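Local coordinates for protein BSU-2 beta-lactamase (Bacillus subtilis, PDB 6W5E) that probably hydrolyses the lactam ring of beta-lactam antibiotics as a class D serine beta-lactamase, opening its four-membered amide, at residues A[40-45]-A[259-264]; A[119-124]-A[198-203]; A[176-181]-A[185-190]. All blocks are in the same frame, centred on the assembly; numbering follows the deposited sequence.

Contact 1. Residues A[40-45]-A[259-264]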
loop_
_atom_site.group_PDB
_atom_site.type_symbol
_atom_site.label_atom_id
_atom_site.label_comp_id
_atom_site.label_asym_id
_atom_site.label_seq_id
_atom_site.Cartn_x
_atom_site.Cartn_y
_atom_site.Cartn_z
ATOM N N ASP A 40 -11.590 17.928 -5.471
ATOM C CA ASP A 40 -10.895 19.117 -4.970
ATOM C C ASP A 40 -11.152 19.340 -3.487
ATOM O O ASP A 40 -10.231 19.673 -2.731
ATOM C CB ASP A 40 -11.376 20.370 -5.702
ATOM C CG ASP A 40 -10.879 20.468 -7.121
ATOM O OD1 ASP A 40 -10.197 19.549 -7.613
ATOM O OD2 ASP A 40 -11.199 21.492 -7.755
ATOM N N ASP A 41 -12.405 19.200 -3.046
ATOM C CA ASP A 41 -12.681 19.650 -1.684
ATOM C C ASP A 41 -12.165 18.698 -0.614
ATOM O O ASP A 41 -12.168 19.058 0.566
ATOM C CB ASP A 41 -14.147 20.062 -1.462
ATOM C CG ASP A 41 -15.127 18.912 -1.516
ATOM O OD1 ASP A 41 -14.743 17.728 -1.533
ATOM O OD2 ASP A 41 -16.338 19.223 -1.537
ATOM N N GLU A 42 -11.690 17.516 -0.995
ATOM C CA GLU A 42 -11.029 16.641 -0.043
ATOM C C GLU A 42 -9.621 17.113 0.282
ATOM O O GLU A 42 -9.052 16.669 1.284
ATOM C CB GLU A 42 -10.936 15.228 -0.609
ATOM C CG GLU A 42 -12.265 14.586 -0.924
ATOM C CD GLU A 42 -13.039 14.182 0.304
ATOM O OE1 GLU A 42 -12.437 14.031 1.387
ATOM O OE2 GLU A 42 -14.260 13.976 0.167
ATOM N N PHE A 43 -9.061 18.004 -0.539
ATOM C CA PHE A 43 -7.682 18.458 -0.422
ATOM C C PHE A 43 -7.576 19.965 -0.282
ATOM O O PHE A 43 -6.488 20.516 -0.480
ATOM C CB PHE A 43 -6.886 18.053 -1.662
ATOM C CG PHE A 43 -6.741 16.580 -1.833
ATOM C CD1 PHE A 43 -5.664 15.908 -1.273
ATOM C CD2 PHE A 43 -7.677 15.862 -2.562
ATOM C CE1 PHE A 43 -5.529 14.554 -1.440
ATOM C CE2 PHE A 43 -7.548 14.506 -2.728
ATOM C CZ PHE A 43 -6.478 13.853 -2.166
ATOM N N LYS A 44 -8.676 20.654 0.019
ATOM C CA LYS A 44 -8.632 22.112 0.052
ATOM C C LYS A 44 -7.621 22.634 1.064
ATOM O O LYS A 44 -7.086 23.736 0.881
ATOM C CB LYS A 44 -10.026 22.682 0.314
ATOM C CG LYS A 44 -10.628 22.262 1.636
ATOM N N ASP A 45 -7.321 21.857 2.107
ATOM C CA ASP A 45 -6.356 22.260 3.121
ATOM C C ASP A 45 -5.157 21.316 3.196
ATOM O O ASP A 45 -4.414 21.337 4.183
ATOM C CB ASP A 45 -7.034 22.388 4.488
ATOM C CG ASP A 45 -7.896 23.634 4.598
ATOM O OD1 ASP A 45 -9.072 23.594 4.168
ATOM O OD2 ASP A 45 -7.393 24.657 5.111
ATOM N N LEU A 259 -14.513 7.346 -1.903
ATOM C CA LEU A 259 -15.139 6.102 -2.343
ATOM C C LEU A 259 -16.600 6.028 -1.921
ATOM O O LEU A 259 -17.412 5.412 -2.620
ATOM C CB LEU A 259 -14.357 4.892 -1.830
ATOM C CG LEU A 259 -12.915 4.751 -2.324
ATOM C CD1 LEU A 259 -12.259 3.522 -1.699
ATOM C CD2 LEU A 259 -12.817 4.701 -3.851
ATOM N N LYS A 260 -16.951 6.652 -0.793
ATOM C CA LYS A 260 -18.351 6.748 -0.389
ATOM C C LYS A 260 -19.115 7.739 -1.265
ATOM O O LYS A 260 -20.213 7.437 -1.742
ATOM C CB LYS A 260 -18.441 7.152 1.081
ATOM C CG LYS A 260 -18.111 6.029 2.055
ATOM C CD LYS A 260 -18.182 6.516 3.496
ATOM C CE LYS A 260 -18.101 5.351 4.458
ATOM N NZ LYS A 260 -18.091 5.797 5.877
ATOM N N LYS A 261 -18.537 8.925 -1.498
ATOM C CA LYS A 261 -19.197 9.939 -2.315
ATOM C C LYS A 261 -19.498 9.428 -3.712
ATOM O O LYS A 261 -20.485 9.846 -4.322
ATOM C CB LYS A 261 -18.288 11.155 -2.455
ATOM C CG LYS A 261 -18.295 12.136 -1.323
ATOM C CD LYS A 261 -17.330 13.253 -1.686
ATOM C CE LYS A 261 -17.441 14.426 -0.760
ATOM N NZ LYS A 261 -16.381 15.391 -1.115
ATOM N N TYR A 262 -18.642 8.565 -4.255
ATOM C CA TYR A 262 -18.783 8.088 -5.624
ATOM C C TYR A 262 -19.370 6.688 -5.700
ATOM O O TYR A 262 -19.310 6.050 -6.756
ATOM C CB TYR A 262 -17.467 8.245 -6.396
ATOM C CG TYR A 262 -17.267 9.695 -6.766
ATOM C CD1 TYR A 262 -17.835 10.209 -7.920
ATOM C CD2 TYR A 262 -16.578 10.565 -5.923
ATOM C CE1 TYR A 262 -17.708 11.547 -8.250
ATOM C CE2 TYR A 262 -16.443 11.914 -6.241
ATOM C CZ TYR A 262 -17.007 12.391 -7.412
ATOM O OH TYR A 262 -16.878 13.722 -7.742
ATOM N N GLY A 263 -19.955 6.209 -4.605
ATOM C CA GLY A 263 -20.797 5.029 -4.637
ATOM C C GLY A 263 -20.077 3.703 -4.711
ATOM O O GLY A 263 -20.716 2.692 -5.026
ATOM N N LEU A 264 -18.777 3.666 -4.421
ATOM C CA LEU A 264 -18.026 2.414 -4.436
ATOM C C LEU A 264 -18.062 1.706 -3.086
ATOM O O LEU A 264 -18.197 0.476 -3.031
ATOM C CB LEU A 264 -16.590 2.673 -4.901
ATOM C CG LEU A 264 -16.445 3.288 -6.299
ATOM C CD1 LEU A 264 -14.982 3.412 -6.700
ATOM C CD2 LEU A 264 -17.225 2.511 -7.350
#
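Asp41 turns its CG into the position between the backbone N and the carbonyl carbon (chi1 68°), while the chain of Glu42 bends at chi2 (-72°), and the two carboxylates thereby converge on one point. Lys261, extended beyond CG, comes to meet them from the opposite direction with its ammonium group. The nearest backbone pair, Glu42 CA and Lys261 CA, lies 10.8 Å apart; the gap is bridged from both sides, and lysine's long, flexible chain suits its share of it.

Lys261 NZ stands 2.9 Å from Glu42 OE2, a hydrogen-bonded salt bridge in which the nitrogen meets the oxygen on its anti side, 30° out of the carboxylate plane. A second salt bridge, also 2.9 Å, joins Lys261 NZ to Asp41 OD1. One ammonium group therefore serves two acids, forming a small charge network. Asp257, one helical turn before Lys261, adds a long, weak ion pair to the same nitrogen, and its carboxylate lies close to that of Glu42, so the lysine's charge probably offsets the repulsion between these two acids. The side chain of Glu42 also touches Ile254 and Ile258 of helix 248-261, probably through its methylene groups, so glutamate suits a place that is apolar at the stem and charged at the end.

Just beyond Lys261 the helix is closed by a Schellman motif. Leu264 N bonds back to Leu259 O over 2.9 Å, and Gly263, whose positive phi suits a residue without a side chain, is the C-prime residue. On the loop side, Phe43 turns inward to stack on Tyr63. Such a pairing is a surface salt-bridge network, here tying the loop before strand 48-54 to the C-terminal helix that packs on the central antiparallel sheet of the serine beta-lactamase fold.

Contact 2. Residues A[119-124]-A[198-203]. With EDO (1,2-ethanediol), chain F.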
loop_
_atom_site.group_PDB
_atom_site.type_symbol
_atom_site.label_atom_id
_atom_site.label_comp_id
_atom_site.label_asym_id
_atom_site.label_seq_id
_atom_site.Cartn_x
_atom_site.Cartn_y
_atom_site.Cartn_z
ATOM N N SER A 119 -0.778 -9.796 10.765
ATOM C CA SER A 119 -1.081 -8.808 11.793
ATOM C C SER A 119 -0.145 -7.623 11.685
ATOM O O SER A 119 -0.548 -6.484 11.939
ATOM C CB SER A 119 -1.037 -9.421 13.194
ATOM O OG SER A 119 0.293 -9.718 13.578
ATOM N N ALA A 120 1.107 -7.875 11.296
ATOM C CA ALA A 120 2.059 -6.785 11.146
ATOM C C ALA A 120 1.703 -5.901 9.966
ATOM O O ALA A 120 2.028 -4.713 9.973
ATOM C CB ALA A 120 3.482 -7.314 11.044
ATOM N N MET A 121 1.028 -6.443 8.954
ATOM C CA MET A 121 0.481 -5.576 7.921
ATOM C C MET A 121 -0.681 -4.749 8.466
ATOM O O MET A 121 -0.712 -3.526 8.282
ATOM C CB MET A 121 0.045 -6.374 6.698
ATOM C CG MET A 121 -0.441 -5.447 5.597
ATOM S SD MET A 121 -0.749 -6.254 4.028
ATOM C CE MET A 121 0.925 -6.557 3.463
ATOM N N ARG A 122 -1.625 -5.401 9.155
ATOM C CA ARG A 122 -2.808 -4.716 9.673
ATOM C C ARG A 122 -2.439 -3.623 10.666
ATOM O O ARG A 122 -3.031 -2.537 10.650
ATOM C CB ARG A 122 -3.745 -5.743 10.315
ATOM C CG ARG A 122 -5.028 -5.159 10.889
ATOM C CD ARG A 122 -5.971 -6.259 11.350
ATOM N NE ARG A 122 -6.455 -7.044 10.218
ATOM C CZ ARG A 122 -6.992 -8.254 10.320
ATOM N NH1 ARG A 122 -7.114 -8.825 11.511
ATOM N NH2 ARG A 122 -7.397 -8.893 9.233
ATOM N N GLU A 123 -1.468 -3.886 11.545
ATOM C CA GLU A 123 -1.076 -2.941 12.584
ATOM C C GLU A 123 0.151 -2.132 12.196
ATOM O O GLU A 123 0.615 -1.309 12.988
ATOM C CB GLU A 123 -0.805 -3.668 13.910
ATOM C CG GLU A 123 -1.865 -4.690 14.358
ATOM C CD GLU A 123 -3.262 -4.107 14.508
ATOM O OE1 GLU A 123 -3.400 -2.881 14.713
ATOM O OE2 GLU A 123 -4.231 -4.898 14.440
ATOM N N SER A 124 0.700 -2.370 11.005
ATOM C CA SER A 124 1.910 -1.694 10.536
ATOM C C SER A 124 3.069 -1.860 11.517
ATOM O O SER A 124 3.786 -0.909 11.832
ATOM C CB SER A 124 1.653 -0.229 10.194
ATOM O OG SER A 124 2.394 0.117 9.048
ATOM N N LYS A 198 -3.456 -10.126 -0.881
ATOM C CA LYS A 198 -4.734 -9.424 -0.973
ATOM C C LYS A 198 -5.556 -9.607 0.298
ATOM O O LYS A 198 -6.102 -8.639 0.837
ATOM C CB LYS A 198 -5.524 -9.906 -2.190
ATOM C CG LYS A 198 -5.025 -9.366 -3.515
ATOM C CD LYS A 198 -5.891 -9.886 -4.660
ATOM C CE LYS A 198 -5.543 -9.227 -5.990
ATOM N NZ LYS A 198 -6.438 -9.708 -7.081
ATOM N N ARG A 199 -5.649 -10.844 0.801
ATOM C CA ARG A 199 -6.413 -11.072 2.023
ATOM C C ARG A 199 -5.840 -10.270 3.186
ATOM O O ARG A 199 -6.594 -9.690 3.977
ATOM C CB ARG A 199 -6.461 -12.563 2.362
ATOM C CG ARG A 199 -7.399 -13.347 1.453
ATOM C CD ARG A 199 -7.915 -14.617 2.111
ATOM N NE ARG A 199 -6.828 -15.436 2.630
ATOM C CZ ARG A 199 -6.228 -16.407 1.950
ATOM N NH1 ARG A 199 -6.598 -16.678 0.701
ATOM N NH2 ARG A 199 -5.242 -17.094 2.514
ATOM N N MET A 200 -4.509 -10.192 3.284
ATOM C CA MET A 200 -3.901 -9.429 4.366
ATOM C C MET A 200 -4.188 -7.940 4.257
ATOM O O MET A 200 -4.105 -7.239 5.266
ATOM C CB MET A 200 -2.382 -9.642 4.406
ATOM C CG MET A 200 -1.972 -11.069 4.739
ATOM S SD MET A 200 -0.203 -11.270 5.032
ATOM C CE MET A 200 0.494 -10.994 3.430
ATOM N N MET A 201 -4.501 -7.442 3.059
ATOM C CA MET A 201 -4.823 -6.038 2.835
ATOM C C MET A 201 -6.290 -5.701 3.083
ATOM O O MET A 201 -6.652 -4.520 3.021
ATOM C CB MET A 201 -4.458 -5.649 1.398
ATOM C CG MET A 201 -2.976 -5.677 1.104
ATOM S SD MET A 201 -2.639 -5.453 -0.662
ATOM C CE MET A 201 -3.104 -3.742 -0.886
ATOM N N ILE A 202 -7.150 -6.687 3.358
ATOM C CA ILE A 202 -8.569 -6.383 3.504
ATOM C C ILE A 202 -8.779 -5.452 4.685
ATOM O O ILE A 202 -8.330 -5.730 5.805
ATOM C CB ILE A 202 -9.400 -7.666 3.660
ATOM C CG1 ILE A 202 -9.435 -8.438 2.341
ATOM C CG2 ILE A 202 -10.822 -7.319 4.099
ATOM C CD1 ILE A 202 -10.061 -9.826 2.433
ATOM N N GLN A 203 -9.459 -4.332 4.432
ATOM C CA GLN A 203 -9.839 -3.377 5.464
ATOM C C GLN A 203 -11.301 -3.495 5.861
ATOM O O GLN A 203 -11.632 -3.328 7.038
ATOM C CB GLN A 203 -9.570 -1.949 4.979
ATOM C CG GLN A 203 -8.144 -1.715 4.520
ATOM C CD GLN A 203 -7.208 -1.424 5.676
ATOM O OE1 GLN A 203 -7.292 -0.369 6.302
ATOM N NE2 GLN A 203 -6.307 -2.355 5.962
HETATM C C1 EDO F . -8.932 -7.582 -7.631
HETATM O O1 EDO F . -8.922 -8.384 -6.444
HETATM C C2 EDO F . -8.859 -6.109 -7.253
HETATM O O2 EDO F . -9.935 -5.792 -6.362
HETATM O O HOH W 1 -7.073 -8.267 6.541
HETATM O O HOH W 2 -6.931 -5.168 8.120
HETATM O O HOH W 3 -5.150 -1.792 8.883
#
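A buried methionine contact joins the C-terminal turn of helix 117-122 to the point where helix 191-200 gives way to edge strand 202-205. Met121 meets Met200 and Met201 there, with Met121 CA 6.8 Å from Met200 CA. In one of the two conformers modelled for Met121, CG is anti to the backbone N (chi1 -176°) and the chain runs on extended at chi2 (171°), carrying SD to the other segment. So placed, Met121 SD lies 3.7 Å from Met201 CG and 3.8 Å from Met200 CB, and the same sulfur is 3.7 Å from Met200 O. Methionine suits the place because its flexible, unbranched thioether fits between neighbours of irregular shape; Ala83 and Tyr129 line the same apolar region.

Toward the solvent, water takes over from direct contact. Arg122 extends its guanidinium alongside residues 198-203 and gives Arg122 NH2 to water 1 at 2.8 Å, at the edge of the group and in its plane. That water lies within bonding distance of both Arg199 O and Ile202 O. Water 2 makes a second, clear link, accepting from Arg122 NE at 2.9 Å and donating to Ile202 O at 2.8 Å. Together the two waters probably restrict the guanidinium's rotation.

The helix carrying Met121 ends in a Schellman motif at Ser124, whose positive phi turns the chain. Ser124 OG bonds Lys214 NZ, bonds Ser76 OG weakly, and hydrogen-bonds a malonate ion, probably from the crystallisation liquor, a setting consistent with the Ser-X-Val/Ile element (Ser-Ala-Ile here) and the Lys-Thr-Gly element beginning at Lys214 in the class D active site.

Contact 3. Residues A[176-181]-A[185-190]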
loop_
_atom_site.group_PDB
_atom_site.type_symbol
_atom_site.label_atom_id
_atom_site.label_comp_id
_atom_site.label_asym_id
_atom_site.label_seq_id
_atom_site.Cartn_x
_atom_site.Cartn_y
_atom_site.Cartn_z
ATOM N N GLU A 176 0.467 3.280 -8.406
ATOM C CA GLU A 176 -0.738 2.827 -9.099
ATOM C C GLU A 176 -0.411 1.725 -10.095
ATOM O O GLU A 176 -1.139 0.733 -10.196
ATOM C CB GLU A 176 -1.436 3.985 -9.818
ATOM C CG GLU A 176 -2.820 3.609 -10.399
ATOM C CD GLU A 176 -2.776 2.742 -11.683
ATOM O OE1 GLU A 176 -1.783 2.821 -12.436
ATOM O OE2 GLU A 176 -3.732 1.972 -11.947
ATOM N N THR A 177 0.660 1.910 -10.871
ATOM C CA THR A 177 1.028 0.933 -11.887
ATOM C C THR A 177 1.288 -0.420 -11.254
ATOM O O THR A 177 0.785 -1.448 -11.724
ATOM C CB THR A 177 2.260 1.444 -12.631
ATOM O OG1 THR A 177 1.890 2.631 -13.332
ATOM C CG2 THR A 177 2.811 0.400 -13.614
ATOM N N PHE A 178 2.049 -0.429 -10.160
ATOM C CA PHE A 178 2.335 -1.670 -9.454
ATOM C C PHE A 178 1.057 -2.296 -8.914
ATOM O O PHE A 178 0.813 -3.496 -9.093
ATOM C CB PHE A 178 3.313 -1.387 -8.317
ATOM C CG PHE A 178 3.447 -2.517 -7.340
ATOM C CD1 PHE A 178 4.062 -3.708 -7.703
ATOM C CD2 PHE A 178 2.931 -2.395 -6.064
ATOM C CE1 PHE A 178 4.163 -4.751 -6.802
ATOM C CE2 PHE A 178 3.029 -3.433 -5.162
ATOM C CZ PHE A 178 3.649 -4.614 -5.530
ATOM N N LEU A 179 0.224 -1.497 -8.244
ATOM C CA LEU A 179 -0.979 -2.047 -7.618
ATOM C C LEU A 179 -1.999 -2.522 -8.644
ATOM O O LEU A 179 -2.776 -3.440 -8.360
ATOM C CB LEU A 179 -1.597 -1.020 -6.667
ATOM C CG LEU A 179 -0.737 -0.781 -5.419
ATOM C CD1 LEU A 179 -1.202 0.481 -4.731
ATOM C CD2 LEU A 179 -0.778 -1.976 -4.463
ATOM N N GLU A 180 -2.030 -1.910 -9.829
ATOM C CA GLU A 180 -2.900 -2.408 -10.884
ATOM C C GLU A 180 -2.473 -3.804 -11.329
ATOM O O GLU A 180 -3.318 -4.670 -11.590
ATOM C CB GLU A 180 -2.871 -1.436 -12.064
ATOM C CG GLU A 180 -3.684 -1.891 -13.246
ATOM C CD GLU A 180 -3.726 -0.870 -14.365
ATOM O OE1 GLU A 180 -3.525 0.342 -14.102
ATOM O OE2 GLU A 180 -3.960 -1.290 -15.522
ATOM N N LYS A 181 -1.162 -4.041 -11.429
ATOM C CA LYS A 181 -0.675 -5.378 -11.757
ATOM C C LYS A 181 -1.031 -6.384 -10.669
ATOM O O LYS A 181 -1.385 -7.531 -10.971
ATOM C CB LYS A 181 0.834 -5.345 -11.982
ATOM C CG LYS A 181 1.253 -4.462 -13.138
ATOM C CD LYS A 181 2.769 -4.303 -13.161
ATOM C CE LYS A 181 3.244 -3.479 -14.343
ATOM N NZ LYS A 181 4.663 -3.074 -14.140
ATOM N N GLU A 185 -3.462 -9.566 -10.913
ATOM C CA GLU A 185 -2.654 -10.766 -10.689
ATOM C C GLU A 185 -1.729 -11.051 -11.867
ATOM O O GLU A 185 -1.468 -12.204 -12.211
ATOM C CB GLU A 185 -3.498 -11.970 -10.263
ATOM C CG GLU A 185 -4.297 -11.614 -9.014
ATOM C CD GLU A 185 -5.198 -12.706 -8.512
ATOM O OE1 GLU A 185 -5.153 -13.830 -9.056
ATOM O OE2 GLU A 185 -5.957 -12.421 -7.562
ATOM N N GLU A 186 -1.225 -9.978 -12.478
ATOM C CA GLU A 186 -0.255 -10.027 -13.571
ATOM C C GLU A 186 1.133 -9.659 -13.081
ATOM O O GLU A 186 1.846 -8.856 -13.684
ATOM C CB GLU A 186 -0.698 -9.124 -14.718
ATOM C CG GLU A 186 -1.924 -9.670 -15.452
ATOM C CD GLU A 186 -2.518 -8.704 -16.465
ATOM O OE1 GLU A 186 -1.950 -7.613 -16.659
ATOM O OE2 GLU A 186 -3.566 -9.040 -17.060
ATOM N N LEU A 187 1.519 -10.209 -11.948
ATOM C CA LEU A 187 2.854 -10.085 -11.407
ATOM C C LEU A 187 3.463 -11.476 -11.346
ATOM O O LEU A 187 2.740 -12.480 -11.339
ATOM C CB LEU A 187 2.809 -9.471 -10.001
ATOM C CG LEU A 187 2.468 -7.981 -9.906
ATOM C CD1 LEU A 187 2.249 -7.619 -8.449
ATOM C CD2 LEU A 187 3.583 -7.129 -10.515
ATOM N N PRO A 188 4.788 -11.574 -11.325
ATOM C CA PRO A 188 5.466 -12.884 -11.314
ATOM C C PRO A 188 5.524 -13.513 -9.926
ATOM O O PRO A 188 6.593 -13.832 -9.402
ATOM C CB PRO A 188 6.857 -12.531 -11.856
ATOM C CG PRO A 188 7.067 -11.131 -11.435
ATOM C CD PRO A 188 5.731 -10.466 -11.552
ATOM N N PHE A 189 4.357 -13.677 -9.313
ATOM C CA PHE A 189 4.220 -14.392 -8.056
ATOM C C PHE A 189 3.241 -15.538 -8.254
ATOM O O PHE A 189 2.358 -15.469 -9.113
ATOM C CB PHE A 189 3.703 -13.458 -6.949
ATOM C CG PHE A 189 4.632 -12.331 -6.649
ATOM C CD1 PHE A 189 5.827 -12.569 -5.983
ATOM C CD2 PHE A 189 4.334 -11.039 -7.047
ATOM C CE1 PHE A 189 6.703 -11.538 -5.714
ATOM C CE2 PHE A 189 5.213 -10.004 -6.789
ATOM C CZ PHE A 189 6.397 -10.250 -6.112
ATOM N N ASP A 190 3.395 -16.592 -7.452
ATOM C CA ASP A 190 2.408 -17.662 -7.470
ATOM C C ASP A 190 1.033 -17.096 -7.152
ATOM O O ASP A 190 0.893 -16.158 -6.362
ATOM C CB ASP A 190 2.753 -18.745 -6.451
ATOM C CG ASP A 190 4.111 -19.376 -6.700
ATOM O OD1 ASP A 190 4.672 -19.193 -7.799
ATOM O OD2 ASP A 190 4.613 -20.068 -5.793
#
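Lys181 O accepts the N-H of Glu186 at 2.9 Å (Glu186 N to Lys181 O), in a bond with an N-H...O angle of 151° and the donor tilted 17° from the carbonyl plane. Glu185 N is just as near this oxygen, but its angle is too poor for a bond. Glu185 itself has positive phi, and the backward reach from Glu186 belongs to a Schellman motif that closes helix 172-184.

Once turned, the chain lays Leu187 back against the helix. Its two methyl groups divide the work. Leu187 CD2 packs 3.6 Å from Lys181 CB, crossing the aliphatic stem of the lysine at about a right angle, while Leu187 CD1 reaches Phe178 CE1 at 3.8 Å, obliquely to the ring. With chi1 of 167° the ring of Phe178 lies trans to the backbone nitrogen and so reaches the leucine. A branched leucine can fill both sites at once, while the lysine's ammonium end leads away. This loop connects helix 172-184 to helix 191-200 in the helical part of the beta-lactamase fold, with Phe178 also lying on Val81 and Leu84 of helix 81-88.

Pro188 next centres an inverse gamma turn, and Phe189 beyond it meets the ring of Trp144 with nearly parallel planes. At the turn, Glu185 directs its carboxylate to the following helix, where OE1 forms a salt bridge with Lys191 and OE2 with Lys195.

Overall arrangement
Contacts 2 and 3 touch directly: Lys198 NZ forms a 2.8 Å salt bridge with Glu185 OE2, and Lys198 also makes a weak hydrogen bond to an ethanediol, probably from the crystallisation liquor. The two contacts have centres 17 Å apart, and contact 3 is nested in the loop closed by contact 2. Contact 1, its centre 24 Å from that of contact 2 and 26 Å from that of contact 3, encloses both along the chain; like contact 3 it lies at the surface, whereas contact 2 is buried. Contact 2 adjoins the probable active site through Ser124, near Ser76 and Lys214; Lys79, N-carboxylated here, follows Ser76 in a Ser-X-X-Lys motif, consistent with the class D catalytic centre.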